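Long-range contacts in bifunctional endomannanase/endoglucanase (Caldanaerobius polysaccharolyticus, PDB 3W0K), which probably cleaves internal links of beta-mannan and of cellulose-like beta-glucan chains, as a member of glycoside hydrolase family 5: residues V172-G177 against V192-G197; V254-F259 against F284-S289; T265-A270 against P305-E310. All blocks are in the same frame, centred on the assembly; numbering follows the deposited sequence.

Interaction 1 (V172-G177 against V192-G197); sequences VIDGLG and VHSGRG
Ile173 is hydrogen-bonded to both Val192 and Ser194 through the backbone. Ile173 N donates to Val192 O at 2.9 Å, and Ser194 N donates to Ile173 O at 2.8 Å. Gly175 N reaches Ser194 O through a more bent bond (148°). The bonds follow the parallel register, Val172 beside Val192 and Ile173 beside His193.

Packing lies on both faces of the sheet. Val172 CG1, anti to the backbone N (chi1 -177°), sits 3.6 Å from Ser194 CB, and Val172 CG2 touches Val192 CB. On the other face, Ile173 CD1 is 4.1 Å from the centroid of the His193 ring, a CH-pi contact shifted toward the rim.

The polar contacts gather around Arg196. Arg196 NH2 forms a salt bridge with Asp174 OD2 at 2.9 Å, though the hydrogen bond in it is weak, and the carboxylate and guanidinium planes are 76° apart. Arg196 NH1 donates a hydrogen bond to Gly195 O. One water links Asp174 OD1, Ser194 OG and Arg196 NH1. Glu137 forms a salt bridge with Arg196 NE, and Glu258 with NH2.

Strands 170-174 and 192-197 are neighbours in the closed (beta/alpha)8 TIM barrel. Asp174 and Arg196 lie toward their C-terminal ends, where family 5 enzymes have the active site.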
loop_
_atom_site.group_PDB
_atom_site.type_symbol
_atom_site.label_atom_id
_atom_site.label_comp_id
_atom_site.label_asym_id
_atom_site.label_seq_id
_atom_site.Cartn_x
_atom_site.Cartn_y
_atom_site.Cartn_z
ATOM N N VAL A 172 9.918 -0.537 -5.019
ATOM C CA VAL A 172 8.863 0.456 -4.880
ATOM C C VAL A 172 9.093 1.215 -3.579
ATOM O O VAL A 172 9.503 0.628 -2.576
ATOM C CB VAL A 172 7.468 -0.224 -4.797
ATOM C CG1 VAL A 172 6.363 0.823 -4.720
ATOM C CG2 VAL A 172 7.254 -1.154 -5.983
ATOM N N ILE A 173 8.878 2.528 -3.616
ATOM C CA ILE A 173 9.020 3.365 -2.427
ATOM C C ILE A 173 7.744 4.173 -2.240
ATOM O O ILE A 173 7.138 4.621 -3.217
ATOM C CB ILE A 173 10.255 4.306 -2.495
ATOM C CG1 ILE A 173 10.178 5.246 -3.699
ATOM C CG2 ILE A 173 11.537 3.487 -2.533
ATOM C CD1 ILE A 173 11.273 6.318 -3.685
ATOM N N ASP A 174 7.307 4.303 -0.990
ATOM C CA ASP A 174 6.086 5.037 -0.653
ATOM C C ASP A 174 6.337 6.517 -0.412
ATOM O O ASP A 174 7.383 6.906 0.109
ATOM C CB ASP A 174 5.428 4.447 0.601
ATOM C CG ASP A 174 4.766 3.098 0.355
ATOM O OD1 ASP A 174 5.003 2.470 -0.701
ATOM O OD2 ASP A 174 3.996 2.666 1.237
ATOM N N GLY A 175 5.346 7.334 -0.758
ATOM C CA GLY A 175 5.464 8.767 -0.563
ATOM C C GLY A 175 5.584 9.173 0.896
ATOM O O GLY A 175 5.179 8.438 1.803
ATOM N N LEU A 176 6.172 10.341 1.129
ATOM C CA LEU A 176 6.332 10.850 2.486
ATOM C C LEU A 176 4.993 11.324 3.044
ATOM O O LEU A 176 3.994 11.379 2.323
ATOM C CB LEU A 176 7.340 12.002 2.502
ATOM C CG LEU A 176 8.760 11.622 2.093
ATOM C CD1 LEU A 176 9.639 12.869 2.066
ATOM C CD2 LEU A 176 9.314 10.592 3.067
ATOM N N GLY A 177 4.975 11.650 4.332
ATOM C CA GLY A 177 3.754 12.125 4.961
ATOM C C GLY A 177 2.586 11.166 4.838
ATOM O O GLY A 177 1.465 11.580 4.528
ATOM N N VAL A 192 9.812 2.526 -8.470
ATOM C CA VAL A 192 8.421 2.932 -8.611
ATOM C C VAL A 192 8.056 3.813 -7.422
ATOM O O VAL A 192 8.372 3.477 -6.282
ATOM C CB VAL A 192 7.462 1.718 -8.620
ATOM C CG1 VAL A 192 6.011 2.189 -8.717
ATOM C CG2 VAL A 192 7.793 0.788 -9.775
ATOM N N HIS A 193 7.461 4.969 -7.697
ATOM C CA HIS A 193 7.022 5.874 -6.639
ATOM C C HIS A 193 5.550 5.572 -6.400
ATOM O O HIS A 193 4.717 5.717 -7.298
ATOM C CB HIS A 193 7.231 7.333 -7.043
ATOM C CG HIS A 193 8.668 7.746 -7.061
ATOM N ND1 HIS A 193 9.106 8.941 -6.531
ATOM C CD2 HIS A 193 9.770 7.116 -7.535
ATOM C CE1 HIS A 193 10.416 9.028 -6.676
ATOM N NE2 HIS A 193 10.844 7.935 -7.283
ATOM N N SER A 194 5.240 5.141 -5.182
ATOM C CA SER A 194 3.885 4.753 -4.828
ATOM C C SER A 194 3.117 5.759 -3.989
ATOM O O SER A 194 3.512 6.087 -2.861
ATOM C CB SER A 194 3.911 3.393 -4.123
ATOM O OG SER A 194 2.604 2.872 -3.951
ATOM N N GLY A 195 1.998 6.210 -4.552
ATOM C CA GLY A 195 1.127 7.164 -3.891
ATOM C C GLY A 195 -0.086 6.522 -3.242
ATOM O O GLY A 195 -0.189 5.289 -3.134
ATOM N N ARG A 196 -1.043 7.362 -2.864
ATOM C CA ARG A 196 -2.241 6.903 -2.178
ATOM C C ARG A 196 -3.517 7.562 -2.677
ATOM O O ARG A 196 -3.486 8.670 -3.217
ATOM C CB ARG A 196 -2.101 7.176 -0.679
ATOM C CG ARG A 196 -1.048 6.328 0.030
ATOM C CD ARG A 196 -1.464 4.874 0.021
ATOM N NE ARG A 196 -0.590 4.008 0.816
ATOM C CZ ARG A 196 0.483 3.378 0.350
ATOM N NH1 ARG A 196 0.854 3.518 -0.918
ATOM N NH2 ARG A 196 1.134 2.525 1.135
ATOM N N GLY A 197 -4.633 6.877 -2.443
ATOM C CA GLY A 197 -5.937 7.380 -2.833
ATOM C C GLY A 197 -6.872 7.388 -1.636
ATOM O O GLY A 197 -7.880 6.681 -1.613
HETATM O O HOH W 1 2.768 1.268 -1.785
#

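Interaction 2 (V254-F259 against F284-S289); sequences VHIGEF and FEWGYS
Trp286 meets both Val254 and Ile256. Val254 CG1 lies over one ring face, 4.0 Å from the centroid of the Trp286 six-membered ring. Phe284 CD2 covers the opposite face, toward the rim. Ile256 CD1 touches Trp286 CE3 obliquely at 3.7 Å.

Gly287 O accepts from Ile256 N at 3.1 Å. Gly287 N reaches Val254 O through a water. His255 CG is anti to the backbone N (chi1 -174°), which places it near Gly287 O. One face of the ring covers that oxygen, and His255 CD2 is 3.4 Å from Gly287 O. A CB on Gly287 would collide with that CD2. His255 NE2 bonds to Lys3 O, so an alanine at His255 would probably leave Lys3 O without this mate and open a gap over Gly287.

Tyr288 CD1 packs on Phe259 CE2 at 3.6 Å, the ring planes 76° apart. Tyr288 OH bonds to Leu325 O, as Trp286 NE1 does to Gln248.

Ser289 N donates to Ile256 O at 2.9 Å, a bent bond (138°). Ser289 O lies at the edge of the Phe259 ring, 3.3 Å from Phe259 CD2.

No salt bridge crosses the contact. Two backbone hydrogen bonds, a bridging water and ring packing hold it, which implies little dependence on ionised groups.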
loop_
_atom_site.group_PDB
_atom_site.type_symbol
_atom_site.label_atom_id
_atom_site.label_comp_id
_atom_site.label_asym_id
_atom_site.label_seq_id
_atom_site.Cartn_x
_atom_site.Cartn_y
_atom_site.Cartn_z
ATOM N N VAL A 254 4.787 5.800 -11.604
ATOM C CA VAL A 254 3.936 6.014 -10.435
ATOM C C VAL A 254 2.836 4.959 -10.359
ATOM O O VAL A 254 2.340 4.491 -11.382
ATOM C CB VAL A 254 3.294 7.431 -10.473
ATOM C CG1 VAL A 254 2.300 7.614 -9.326
ATOM C CG2 VAL A 254 4.380 8.501 -10.403
ATOM N N HIS A 255 2.468 4.583 -9.137
ATOM C CA HIS A 255 1.418 3.595 -8.910
ATOM C C HIS A 255 0.708 3.934 -7.600
ATOM O O HIS A 255 1.300 4.556 -6.719
ATOM C CB HIS A 255 2.015 2.188 -8.819
ATOM C CG HIS A 255 0.989 1.100 -8.733
ATOM N ND1 HIS A 255 0.551 0.582 -7.533
ATOM C CD2 HIS A 255 0.305 0.444 -9.699
ATOM C CE1 HIS A 255 -0.360 -0.348 -7.765
ATOM N NE2 HIS A 255 -0.528 -0.450 -9.071
ATOM N N ILE A 256 -0.566 3.565 -7.492
ATOM C CA ILE A 256 -1.333 3.814 -6.272
ATOM C C ILE A 256 -1.369 2.507 -5.473
ATOM O O ILE A 256 -2.185 1.622 -5.741
ATOM C CB ILE A 256 -2.769 4.307 -6.595
ATOM C CG1 ILE A 256 -2.711 5.623 -7.381
ATOM C CG2 ILE A 256 -3.574 4.491 -5.309
ATOM C CD1 ILE A 256 -2.083 6.788 -6.622
ATOM N N GLY A 257 -0.451 2.398 -4.513
ATOM C CA GLY A 257 -0.327 1.202 -3.690
ATOM C C GLY A 257 -1.512 0.860 -2.814
ATOM O O GLY A 257 -1.724 -0.313 -2.485
ATOM N N GLU A 258 -2.228 1.887 -2.367
ATOM C CA GLU A 258 -3.420 1.717 -1.543
ATOM C C GLU A 258 -4.384 2.849 -1.825
ATOM O O GLU A 258 -3.971 3.987 -2.056
ATOM C CB GLU A 258 -3.122 1.827 -0.049
ATOM C CG GLU A 258 -2.151 0.849 0.571
ATOM C CD GLU A 258 -1.963 1.122 2.057
ATOM O OE1 GLU A 258 -2.842 1.763 2.681
ATOM O OE2 GLU A 258 -0.934 0.688 2.615
ATOM N N PHE A 259 -5.669 2.522 -1.786
ATOM C CA PHE A 259 -6.733 3.504 -1.932
ATOM C C PHE A 259 -8.030 2.854 -1.490
ATOM O O PHE A 259 -8.103 1.632 -1.329
ATOM C CB PHE A 259 -6.833 4.084 -3.359
ATOM C CG PHE A 259 -7.609 3.237 -4.330
ATOM C CD1 PHE A 259 -8.844 3.669 -4.811
ATOM C CD2 PHE A 259 -7.089 2.039 -4.807
ATOM C CE1 PHE A 259 -9.547 2.921 -5.757
ATOM C CE2 PHE A 259 -7.783 1.282 -5.752
ATOM C CZ PHE A 259 -9.014 1.725 -6.228
ATOM N N PHE A 284 -4.625 9.392 -16.048
ATOM C CA PHE A 284 -3.189 9.420 -15.775
ATOM C C PHE A 284 -2.506 8.123 -16.197
ATOM O O PHE A 284 -1.276 8.064 -16.283
ATOM C CB PHE A 284 -2.930 9.620 -14.275
ATOM C CG PHE A 284 -3.452 10.917 -13.712
ATOM C CD1 PHE A 284 -3.826 11.974 -14.540
ATOM C CD2 PHE A 284 -3.551 11.084 -12.335
ATOM C CE1 PHE A 284 -4.288 13.173 -14.002
ATOM C CE2 PHE A 284 -4.011 12.277 -11.787
ATOM C CZ PHE A 284 -4.380 13.324 -12.624
ATOM N N GLU A 285 -3.312 7.092 -16.448
ATOM C CA GLU A 285 -2.831 5.764 -16.824
ATOM C C GLU A 285 -2.052 5.148 -15.660
ATOM O O GLU A 285 -0.969 4.587 -15.835
ATOM C CB GLU A 285 -1.986 5.811 -18.102
ATOM C CG GLU A 285 -2.789 6.182 -19.344
ATOM C CD GLU A 285 -1.998 6.049 -20.637
ATOM O OE1 GLU A 285 -0.914 5.426 -20.629
ATOM O OE2 GLU A 285 -2.472 6.565 -21.673
ATOM N N TRP A 286 -2.622 5.282 -14.467
ATOM C CA TRP A 286 -2.024 4.749 -13.251
ATOM C C TRP A 286 -2.699 3.465 -12.807
ATOM O O TRP A 286 -3.926 3.338 -12.867
ATOM C CB TRP A 286 -2.176 5.733 -12.093
ATOM C CG TRP A 286 -1.348 6.972 -12.155
ATOM C CD1 TRP A 286 -0.412 7.304 -13.090
ATOM C CD2 TRP A 286 -1.378 8.049 -11.213
ATOM N NE1 TRP A 286 0.146 8.525 -12.786
ATOM C CE2 TRP A 286 -0.432 9.004 -11.638
ATOM C CE3 TRP A 286 -2.117 8.298 -10.046
ATOM C CZ2 TRP A 286 -0.201 10.193 -10.938
ATOM C CZ3 TRP A 286 -1.890 9.482 -9.350
ATOM C CH2 TRP A 286 -0.938 10.414 -9.801
ATOM N N GLY A 287 -1.888 2.531 -12.323
ATOM C CA GLY A 287 -2.416 1.291 -11.792
ATOM C C GLY A 287 -2.830 1.606 -10.363
ATOM O O GLY A 287 -2.381 2.603 -9.784
ATOM N N TYR A 288 -3.668 0.760 -9.781
ATOM C CA TYR A 288 -4.139 0.990 -8.419
ATOM C C TYR A 288 -4.492 -0.300 -7.696
ATOM O O TYR A 288 -4.893 -1.281 -8.318
ATOM C CB TYR A 288 -5.339 1.952 -8.424
ATOM C CG TYR A 288 -6.376 1.665 -9.491
ATOM C CD1 TYR A 288 -7.355 0.694 -9.298
ATOM C CD2 TYR A 288 -6.385 2.384 -10.685
ATOM C CE1 TYR A 288 -8.325 0.444 -10.271
ATOM C CE2 TYR A 288 -7.352 2.144 -11.665
ATOM C CZ TYR A 288 -8.314 1.175 -11.448
ATOM O OH TYR A 288 -9.274 0.943 -12.406
ATOM N N SER A 289 -4.329 -0.284 -6.375
ATOM C CA SER A 289 -4.602 -1.445 -5.534
ATOM C C SER A 289 -5.472 -1.044 -4.343
ATOM O O SER A 289 -5.068 -0.218 -3.524
ATOM C CB SER A 289 -3.277 -2.040 -5.044
ATOM O OG SER A 289 -3.477 -3.228 -4.303
HETATM O O HOH W 2 0.902 2.650 -12.693
#

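Interaction 3 (T265-A270 against P305-E310); sequences TSNDVA and PGAKYE
Asn267 faces Pro305, Gly306 and Ala307, and its side chain carries much of this small contact. Asn267 CB lies 3.3 Å from Pro305 O and also touches Gly306. Asn267 CG is anti to the backbone N (chi1 -159°), and this puts it 3.6 Å from Ala307 CB. The amide group at the tip packs on the same alanine: Asn267 ND2 is 3.7 Å from Ala307 CB and also touches its CA, while OD1 lies near CB. The polar work of OD1 is done by other residues. It accepts from Arg304 NE, and more weakly from His302 NE2. The amide is therefore likely to be held in its rotation by Arg304 while Ala307 lies against it.

The backbone adds one direct bond. Asn267 N donates to Pro305 O at 3.0 Å, nearly straight (163°). A water donates to the same oxygen and accepts from Asp268 N. Pro305 O thus serves two N-H groups of the first helical turn, one directly and one through water. Ser266 holds the N-cap position, but makes no capping bond. Instead Ser266 OG donates to Asp268 OD2 at 2.7 Å. The Pro305 ring packs on the backbone before the helix, with CD 3.6 Å from Thr265 O and CG 3.9 Å from Ser266 CA. Gly306 has positive phi (99°), where a CB would jam against Pro305 O.

The contact places the loop between strand 287-290 and strand 310-312 over the N-terminal end of helix 267-284. Nearby, Thr265 OG1 bonds to Leu203 O of helix 201-204.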
loop_
_atom_site.group_PDB
_atom_site.type_symbol
_atom_site.label_atom_id
_atom_site.label_comp_id
_atom_site.label_asym_id
_atom_site.label_seq_id
_atom_site.Cartn_x
_atom_site.Cartn_y
_atom_site.Cartn_z
ATOM N N THR A 265 -19.000 5.660 5.832
ATOM C CA THR A 265 -19.421 6.698 4.898
ATOM C C THR A 265 -20.600 6.172 4.085
ATOM O O THR A 265 -20.643 4.987 3.752
ATOM C CB THR A 265 -18.259 7.043 3.944
ATOM O OG1 THR A 265 -17.158 7.544 4.710
ATOM C CG2 THR A 265 -18.678 8.081 2.908
ATOM N N SER A 266 -21.567 7.037 3.786
ATOM C CA SER A 266 -22.727 6.620 3.002
ATOM C C SER A 266 -22.221 6.115 1.652
ATOM O O SER A 266 -21.330 6.723 1.053
ATOM C CB SER A 266 -23.697 7.784 2.803
ATOM O OG SER A 266 -24.928 7.315 2.280
ATOM N N ASN A 267 -22.789 5.010 1.177
ATOM C CA ASN A 267 -22.343 4.430 -0.081
ATOM C C ASN A 267 -22.453 5.327 -1.303
ATOM O O ASN A 267 -21.579 5.297 -2.166
ATOM C CB ASN A 267 -23.026 3.093 -0.357
ATOM C CG ASN A 267 -22.245 2.253 -1.338
ATOM O OD1 ASN A 267 -21.068 1.957 -1.112
ATOM N ND2 ASN A 267 -22.875 1.889 -2.449
ATOM N N ASP A 268 -23.523 6.114 -1.394
ATOM C CA ASP A 268 -23.684 7.006 -2.539
ATOM C C ASP A 268 -22.548 8.029 -2.568
ATOM O O ASP A 268 -22.030 8.362 -3.632
ATOM C CB ASP A 268 -25.052 7.705 -2.507
ATOM C CG ASP A 268 -25.186 8.694 -1.363
ATOM O OD1 ASP A 268 -25.567 9.855 -1.626
ATOM O OD2 ASP A 268 -24.914 8.317 -0.205
ATOM N N VAL A 269 -22.137 8.480 -1.385
ATOM C CA VAL A 269 -21.052 9.446 -1.249
ATOM C C VAL A 269 -19.715 8.796 -1.616
ATOM O O VAL A 269 -18.901 9.388 -2.330
ATOM C CB VAL A 269 -20.992 10.005 0.195
ATOM C CG1 VAL A 269 -19.780 10.910 0.376
ATOM C CG2 VAL A 269 -22.272 10.775 0.505
ATOM N N ALA A 270 -19.510 7.569 -1.148
ATOM C CA ALA A 270 -18.280 6.832 -1.433
ATOM C C ALA A 270 -18.138 6.578 -2.929
ATOM O O ALA A 270 -17.074 6.810 -3.504
ATOM C CB ALA A 270 -18.267 5.516 -0.669
ATOM N N PRO A 305 -23.597 1.935 4.447
ATOM C CA PRO A 305 -25.054 2.058 4.370
ATOM C C PRO A 305 -25.521 2.398 2.956
ATOM O O PRO A 305 -24.955 3.275 2.292
ATOM C CB PRO A 305 -25.363 3.169 5.377
ATOM C CG PRO A 305 -24.083 3.944 5.470
ATOM C CD PRO A 305 -23.038 2.868 5.439
ATOM N N GLY A 306 -26.509 1.646 2.481
ATOM C CA GLY A 306 -27.043 1.869 1.149
ATOM C C GLY A 306 -26.501 0.925 0.092
ATOM O O GLY A 306 -27.083 0.802 -0.983
ATOM N N ALA A 307 -25.384 0.264 0.384
ATOM C CA ALA A 307 -24.782 -0.665 -0.564
ATOM C C ALA A 307 -25.572 -1.965 -0.696
ATOM O O ALA A 307 -26.249 -2.394 0.241
ATOM C CB ALA A 307 -23.342 -0.965 -0.164
ATOM N N LYS A 308 -25.484 -2.570 -1.877
ATOM C CA LYS A 308 -26.149 -3.834 -2.180
ATOM C C LYS A 308 -25.086 -4.780 -2.726
ATOM O O LYS A 308 -24.174 -4.352 -3.436
ATOM C CB LYS A 308 -27.249 -3.626 -3.212
ATOM N N TYR A 309 -25.193 -6.059 -2.381
ATOM C CA TYR A 309 -24.215 -7.046 -2.833
ATOM C C TYR A 309 -24.884 -8.203 -3.554
ATOM O O TYR A 309 -26.010 -8.585 -3.226
ATOM C CB TYR A 309 -23.406 -7.573 -1.643
ATOM C CG TYR A 309 -22.950 -6.476 -0.707
ATOM C CD1 TYR A 309 -21.866 -5.660 -1.030
ATOM C CD2 TYR A 309 -23.642 -6.216 0.476
ATOM C CE1 TYR A 309 -21.487 -4.608 -0.202
ATOM C CE2 TYR A 309 -23.274 -5.169 1.310
ATOM C CZ TYR A 309 -22.199 -4.366 0.964
ATOM O OH TYR A 309 -21.850 -3.312 1.771
ATOM N N GLU A 310 -24.184 -8.759 -4.537
ATOM C CA GLU A 310 -24.704 -9.878 -5.311
ATOM C C GLU A 310 -23.629 -10.940 -5.496
ATOM O O GLU A 310 -22.442 -10.620 -5.622
ATOM C CB GLU A 310 -25.188 -9.402 -6.684
ATOM C CG GLU A 310 -24.098 -8.758 -7.535
ATOM C CD GLU A 310 -24.569 -8.386 -8.929
ATOM O OE1 GLU A 310 -25.524 -7.588 -9.046
ATOM O OE2 GLU A 310 -23.973 -8.885 -9.909
HETATM O O HOH W 3 -25.978 5.354 0.394
#

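In the fold
Interactions 1 and 2 join neighbouring strand pairs of the same eight-stranded barrel, their centres 9 Å apart. Strands 192-197 and 254-259 link them directly, with probable hydrogen bonds from Gly195 N to His255 O (2.8 Å) and from Gly197 N to Glu258 O (3.0 Å). A bound Tris molecule, probably from the crystallisation liquor, lies close to both, about 3 Å from the side chain of Glu258, and may mark the active-site pocket. Glu137 follows the fourth strand and Glu258 lies on the seventh, consistent with the catalytic glutamates of the family. Interaction 3 is peripheral, its centre 23 Å from that of interaction 2. Helix 267-284 connects the two.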